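Local coordinates for ribosomal protein S2-related protein (PDB 2JH3) that carries a [4Fe-4S] cluster and has a chelatase-like fold, and may act as a sirohydrochlorin ferrochelatase, inserting iron into the tetrapyrrole, at residues 4-9 with 66-71; 9-14 with 71-76. All blocks are in the same frame, centred on the assembly; numbering follows the deposited sequence.

Contact 1: residues 4-9 with 66-71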
loop_
_atom_site.group_PDB
_atom_site.type_symbol
_atom_site.label_atom_id
_atom_site.label_comp_id
_atom_site.label_asym_id
_atom_site.label_seq_id
_atom_site.Cartn_x
_atom_site.Cartn_y
_atom_site.Cartn_z
ATOM N N ARG A 4 18.989 -35.116 -5.204
ATOM C CA ARG A 4 19.669 -33.832 -5.227
ATOM C C ARG A 4 18.884 -32.639 -5.763
ATOM O O ARG A 4 18.024 -32.778 -6.613
ATOM C CB ARG A 4 21.039 -33.936 -5.879
ATOM C CG ARG A 4 21.135 -34.551 -7.250
ATOM C CD ARG A 4 22.576 -34.341 -7.830
ATOM N NE ARG A 4 23.632 -35.219 -7.320
ATOM C CZ ARG A 4 24.943 -34.886 -7.168
ATOM N NH1 ARG A 4 25.410 -33.643 -7.426
ATOM N NH2 ARG A 4 25.814 -35.802 -6.698
ATOM N N SER A 5 19.209 -31.467 -5.215
ATOM C CA SER A 5 18.519 -30.213 -5.574
ATOM C C SER A 5 19.460 -29.288 -6.361
ATOM O O SER A 5 20.659 -29.153 -6.076
ATOM C CB SER A 5 18.030 -29.422 -4.302
ATOM O OG SER A 5 17.321 -30.229 -3.349
ATOM N N LEU A 6 18.890 -28.589 -7.323
ATOM C CA LEU A 6 19.665 -27.573 -8.069
ATOM C C LEU A 6 19.018 -26.246 -7.711
ATOM O O LEU A 6 17.817 -26.146 -7.720
ATOM C CB LEU A 6 19.516 -27.854 -9.549
ATOM C CG LEU A 6 20.157 -26.841 -10.499
ATOM C CD1 LEU A 6 21.693 -26.727 -10.251
ATOM C CD2 LEU A 6 19.868 -27.326 -11.873
ATOM N N VAL A 7 19.821 -25.276 -7.337
ATOM C CA VAL A 7 19.366 -23.934 -7.050
ATOM C C VAL A 7 20.006 -22.975 -8.033
ATOM O O VAL A 7 21.219 -22.920 -8.138
ATOM C CB VAL A 7 19.782 -23.517 -5.677
ATOM C CG1 VAL A 7 19.497 -22.042 -5.437
ATOM C CG2 VAL A 7 19.093 -24.410 -4.630
ATOM N N LEU A 8 19.170 -22.301 -8.825
ATOM C CA LEU A 8 19.610 -21.191 -9.700
ATOM C C LEU A 8 19.443 -19.808 -9.054
ATOM O O LEU A 8 18.343 -19.463 -8.530
ATOM C CB LEU A 8 18.840 -21.266 -11.022
ATOM C CG LEU A 8 18.890 -22.576 -11.789
ATOM C CD1 LEU A 8 18.250 -22.382 -13.123
ATOM C CD2 LEU A 8 20.281 -23.115 -11.930
ATOM N N ILE A 9 20.500 -18.993 -9.104
ATOM C CA ILE A 9 20.533 -17.662 -8.466
ATOM C C ILE A 9 20.606 -16.556 -9.489
ATOM O O ILE A 9 21.555 -16.492 -10.303
ATOM C CB ILE A 9 21.767 -17.429 -7.568
ATOM C CG1 ILE A 9 21.879 -18.510 -6.515
ATOM C CG2 ILE A 9 21.706 -16.048 -6.930
ATOM C CD1 ILE A 9 20.657 -18.607 -5.685
ATOM N N ASP A 66 21.702 -32.619 -0.504
ATOM C CA ASP A 66 22.746 -32.362 -1.490
ATOM C C ASP A 66 22.275 -31.280 -2.453
ATOM O O ASP A 66 21.301 -31.452 -3.182
ATOM C CB ASP A 66 23.047 -33.637 -2.277
ATOM C CG ASP A 66 24.184 -33.458 -3.294
ATOM O OD1 ASP A 66 25.309 -33.913 -2.967
ATOM O OD2 ASP A 66 23.962 -32.907 -4.416
ATOM N N VAL A 67 22.966 -30.150 -2.430
ATOM C CA VAL A 67 22.522 -28.984 -3.229
ATOM C C VAL A 67 23.649 -28.388 -4.060
ATOM O O VAL A 67 24.807 -28.315 -3.614
ATOM C CB VAL A 67 21.830 -27.927 -2.304
ATOM C CG1 VAL A 67 22.761 -27.328 -1.407
ATOM C CG2 VAL A 67 21.134 -26.802 -3.116
ATOM N N THR A 68 23.319 -28.042 -5.301
ATOM C CA THR A 68 24.268 -27.376 -6.211
ATOM C C THR A 68 23.642 -26.009 -6.480
ATOM O O THR A 68 22.442 -25.932 -6.831
ATOM C CB THR A 68 24.453 -28.170 -7.548
ATOM O OG1 THR A 68 24.875 -29.480 -7.256
ATOM C CG2 THR A 68 25.505 -27.508 -8.430
ATOM N N VAL A 69 24.428 -24.965 -6.271
ATOM C CA VAL A 69 23.973 -23.592 -6.454
ATOM C C VAL A 69 24.753 -22.999 -7.633
ATOM O O VAL A 69 25.971 -22.830 -7.531
ATOM C CB VAL A 69 24.214 -22.762 -5.210
ATOM C CG1 VAL A 69 23.774 -21.348 -5.354
ATOM C CG2 VAL A 69 23.467 -23.411 -4.003
ATOM N N VAL A 70 24.027 -22.682 -8.695
ATOM C CA VAL A 70 24.634 -21.997 -9.877
ATOM C C VAL A 70 24.177 -20.538 -10.011
ATOM O O VAL A 70 22.976 -20.269 -10.221
ATOM C CB VAL A 70 24.271 -22.724 -11.184
ATOM C CG1 VAL A 70 24.937 -22.019 -12.470
ATOM C CG2 VAL A 70 24.689 -24.204 -11.133
ATOM N N PRO A 71 25.125 -19.585 -10.013
ATOM C CA PRO A 71 24.807 -18.211 -10.352
ATOM C C PRO A 71 24.525 -17.925 -11.836
ATOM O O PRO A 71 25.441 -18.005 -12.662
ATOM C CB PRO A 71 26.080 -17.427 -9.903
ATOM C CG PRO A 71 26.775 -18.338 -8.986
ATOM C CD PRO A 71 26.527 -19.686 -9.589
HETATM O O HOH W 1 23.015 -31.233 -5.909
#
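Arg4 starts with CG wedged between its backbone N and carbonyl carbon (chi1 53°) and bends again at chi3, while Asp66 holds CG anti to its backbone N (chi1 -177°); the two side chains therefore run alongside each other in the same direction. Asp66 OD2 ends up over one face of the guanidinium, 3.4 Å from Arg4 NH1. Because no N-H points at the oxygen, this salt bridge is one of charges alone. A water sits among Asp66 OD2, Ser5 O and Thr68 OG1, 2.9 Å from Thr68 OG1; its distance to OD2 is too short to trust, and which acceptors receive its protons is unsettled.

Beyond this polar end, residues 5-9 and 66-71 run as neighbouring parallel strands, with axes 4.7 Å apart at an angle of 22°. Five backbone bonds join them in the usual parallel ladder, of which the shortest is Val7 N to Thr68 O at 2.7 Å. On the face bearing Val7 and Ile9, Val7 CG2 presses on Val67 CG2 at 3.5 Å, tight for two methyl carbons, and Ile9 CG1 meets Val69 CG1 at 3.6 Å. On the other face Leu6 CD1 reaches Val70 CG2 at 4.0 Å, and helices 18-35 and 253-262 cover that side.

These are two of the three inner strands of the mixed sheet, 66-71 being the central one, in the first CbiX-like, chelatase-type domain. Regular backbone bonds hold the strands together and mostly branched aliphatic side chains pack across them, with the one salt bridge and the water at the end where the strands begin.

Contact 2: residues 9-14 with 71-76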
loop_
_atom_site.group_PDB
_atom_site.type_symbol
_atom_site.label_atom_id
_atom_site.label_comp_id
_atom_site.label_asym_id
_atom_site.label_seq_id
_atom_site.Cartn_x
_atom_site.Cartn_y
_atom_site.Cartn_z
ATOM N N ILE A 9 20.500 -18.993 -9.104
ATOM C CA ILE A 9 20.533 -17.662 -8.466
ATOM C C ILE A 9 20.606 -16.556 -9.489
ATOM O O ILE A 9 21.555 -16.492 -10.303
ATOM C CB ILE A 9 21.767 -17.429 -7.568
ATOM C CG1 ILE A 9 21.879 -18.510 -6.515
ATOM C CG2 ILE A 9 21.706 -16.048 -6.930
ATOM C CD1 ILE A 9 20.657 -18.607 -5.685
ATOM N N GLY A 10 19.647 -15.636 -9.423
ATOM C CA GLY A 10 19.622 -14.469 -10.305
ATOM C C GLY A 10 19.801 -13.198 -9.510
ATOM O O GLY A 10 19.786 -13.188 -8.267
ATOM N N HIS A 11 19.911 -12.117 -10.226
ATOM C CA HIS A 11 20.023 -10.791 -9.601
ATOM C C HIS A 11 18.661 -10.332 -8.918
ATOM O O HIS A 11 18.599 -10.008 -7.711
ATOM C CB HIS A 11 20.461 -9.797 -10.686
ATOM C CG HIS A 11 20.759 -8.443 -10.152
ATOM N ND1 HIS A 11 22.036 -8.049 -9.819
ATOM C CD2 HIS A 11 19.949 -7.417 -9.816
ATOM C CE1 HIS A 11 21.992 -6.833 -9.294
ATOM N NE2 HIS A 11 20.746 -6.416 -9.314
ATOM N N GLY A 12 17.612 -10.347 -9.704
ATOM C CA GLY A 12 16.292 -9.827 -9.308
ATOM C C GLY A 12 16.221 -8.299 -9.278
ATOM O O GLY A 12 17.212 -7.607 -9.579
ATOM N N SER A 13 15.074 -7.765 -8.813
ATOM C CA SER A 13 14.875 -6.294 -8.759
ATOM C C SER A 13 13.735 -5.953 -7.845
ATOM O O SER A 13 12.814 -6.779 -7.652
ATOM C CB SER A 13 14.504 -5.809 -10.156
ATOM O OG SER A 13 14.333 -4.402 -10.255
ATOM N N HIS A 14 13.815 -4.751 -7.252
ATOM C CA HIS A 14 12.691 -4.187 -6.562
ATOM C C HIS A 14 11.656 -3.685 -7.530
ATOM O O HIS A 14 10.494 -3.622 -7.176
ATOM C CB HIS A 14 13.049 -3.085 -5.621
ATOM C CG HIS A 14 13.912 -3.479 -4.486
ATOM N ND1 HIS A 14 14.196 -4.789 -4.175
ATOM C CD2 HIS A 14 14.465 -2.729 -3.511
ATOM C CE1 HIS A 14 14.983 -4.815 -3.104
ATOM N NE2 HIS A 14 15.170 -3.569 -2.692
ATOM N N PRO A 71 25.125 -19.585 -10.013
ATOM C CA PRO A 71 24.807 -18.211 -10.352
ATOM C C PRO A 71 24.525 -17.925 -11.836
ATOM O O PRO A 71 25.441 -18.005 -12.662
ATOM C CB PRO A 71 26.080 -17.427 -9.903
ATOM C CG PRO A 71 26.775 -18.338 -8.986
ATOM C CD PRO A 71 26.527 -19.686 -9.589
ATOM N N VAL A 72 23.285 -17.529 -12.140
ATOM C CA VAL A 72 22.889 -17.099 -13.486
ATOM C C VAL A 72 23.276 -15.612 -13.639
ATOM O O VAL A 72 22.429 -14.712 -13.622
ATOM C CB VAL A 72 21.364 -17.382 -13.743
ATOM C CG1 VAL A 72 20.968 -17.076 -15.236
ATOM C CG2 VAL A 72 21.068 -18.812 -13.500
ATOM N N PHE A 73 24.592 -15.380 -13.676
ATOM C CA PHE A 73 25.198 -14.079 -13.825
ATOM C C PHE A 73 26.230 -14.227 -14.941
ATOM O O PHE A 73 26.936 -15.253 -15.043
ATOM C CB PHE A 73 25.935 -13.594 -12.574
ATOM C CG PHE A 73 25.012 -13.152 -11.460
ATOM C CD1 PHE A 73 24.941 -11.821 -11.090
ATOM C CD2 PHE A 73 24.196 -14.074 -10.811
ATOM C CE1 PHE A 73 24.082 -11.409 -10.079
ATOM C CE2 PHE A 73 23.358 -13.671 -9.788
ATOM C CZ PHE A 73 23.301 -12.331 -9.434
ATOM N N LEU A 74 26.299 -13.184 -15.778
ATOM C CA LEU A 74 27.197 -13.199 -16.921
ATOM C C LEU A 74 28.402 -12.371 -16.599
ATOM O O LEU A 74 28.887 -11.601 -17.410
ATOM C CB LEU A 74 26.467 -12.733 -18.176
ATOM C CG LEU A 74 25.366 -13.705 -18.574
ATOM C CD1 LEU A 74 24.674 -13.311 -19.842
ATOM C CD2 LEU A 74 25.918 -15.064 -18.809
ATOM N N SER A 75 28.870 -12.491 -15.368
ATOM C CA SER A 75 30.113 -11.864 -14.948
ATOM C C SER A 75 30.691 -12.771 -13.883
ATOM O O SER A 75 30.015 -13.748 -13.435
ATOM C CB SER A 75 29.870 -10.492 -14.379
ATOM O OG SER A 75 28.946 -10.614 -13.280
ATOM N N GLU A 76 31.946 -12.518 -13.530
ATOM C CA GLU A 76 32.612 -13.271 -12.494
ATOM C C GLU A 76 33.466 -12.245 -11.842
ATOM O O GLU A 76 34.399 -11.746 -12.439
ATOM C CB GLU A 76 33.447 -14.408 -13.081
ATOM C CG GLU A 76 34.256 -15.200 -12.095
ATOM C CD GLU A 76 34.839 -16.460 -12.752
ATOM O OE1 GLU A 76 35.307 -16.356 -13.954
ATOM O OE2 GLU A 76 34.820 -17.518 -12.072
HETATM O O HOH W 2 20.582 -12.494 -13.056
#
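Phe73 lays its ring beside the backbone where strand 5-10 gives way to the following loop, with CE2 3.6 Å from Gly10 C and CZ 3.5 Å from His11 N. CG stands anti to the carbonyl carbon of Phe73 (chi1 -74°), which swings the ring across to residues 9-11. The carbonyl of Ile9 comes in at the ring's edge, close to its plane, with O 3.4 Å from CE2. Ile9 CG2 adds an apolar touch to CE2, and the side chain of His11 crosses that of Phe73 at about a right angle, its CB 4.0 Å from CZ.

Ile9 O also accepts Val72 N at 2.7 Å, the donor tilted 19° from the carbonyl plane, which continues the strand pairing one step further. Val72 then centres an inverse gamma turn, closed by a weak bond from Phe73 N to Pro71 O. At that turn a water accepts a hydrogen bond from His11 N and donates one to Val72 O, bridging the two segments as they part.

Val79, Thr80 and Leu84 of helix 78-88 also pack on Phe73. An alanine here would probably open a gap between that helix and the Gly10-His11 backbone. The carbonyl of Ile9 thus accepts a short but bent bond from Val72 N and also lies against the edge of the Phe73 ring, and a water completes the link where direct pairing stops, at the C-terminal ends of the two strands.

Contacts 1 and 2 are successive parts of one strand pairing, their centres 14 Å apart, and Ile9 and Pro71 belong to both. Residues 4-9 with 66-71 form the regular parallel ladder; residues 9-14 with 71-76 carry the same two segments beyond its C-terminal end, where they diverge into loops. Leu8 CB and Val72 CG2 pack at 4.1 Å, joining the covered face of the ladder directly to the turn. Helix 18-35 borders both contacts, since Thr23 touches Leu8 in one and Val72 in the other. Neither contact contributes to the [4Fe-4S] site, whose cysteine ligands are Cys422, Cys425, Cys450 and Cys454.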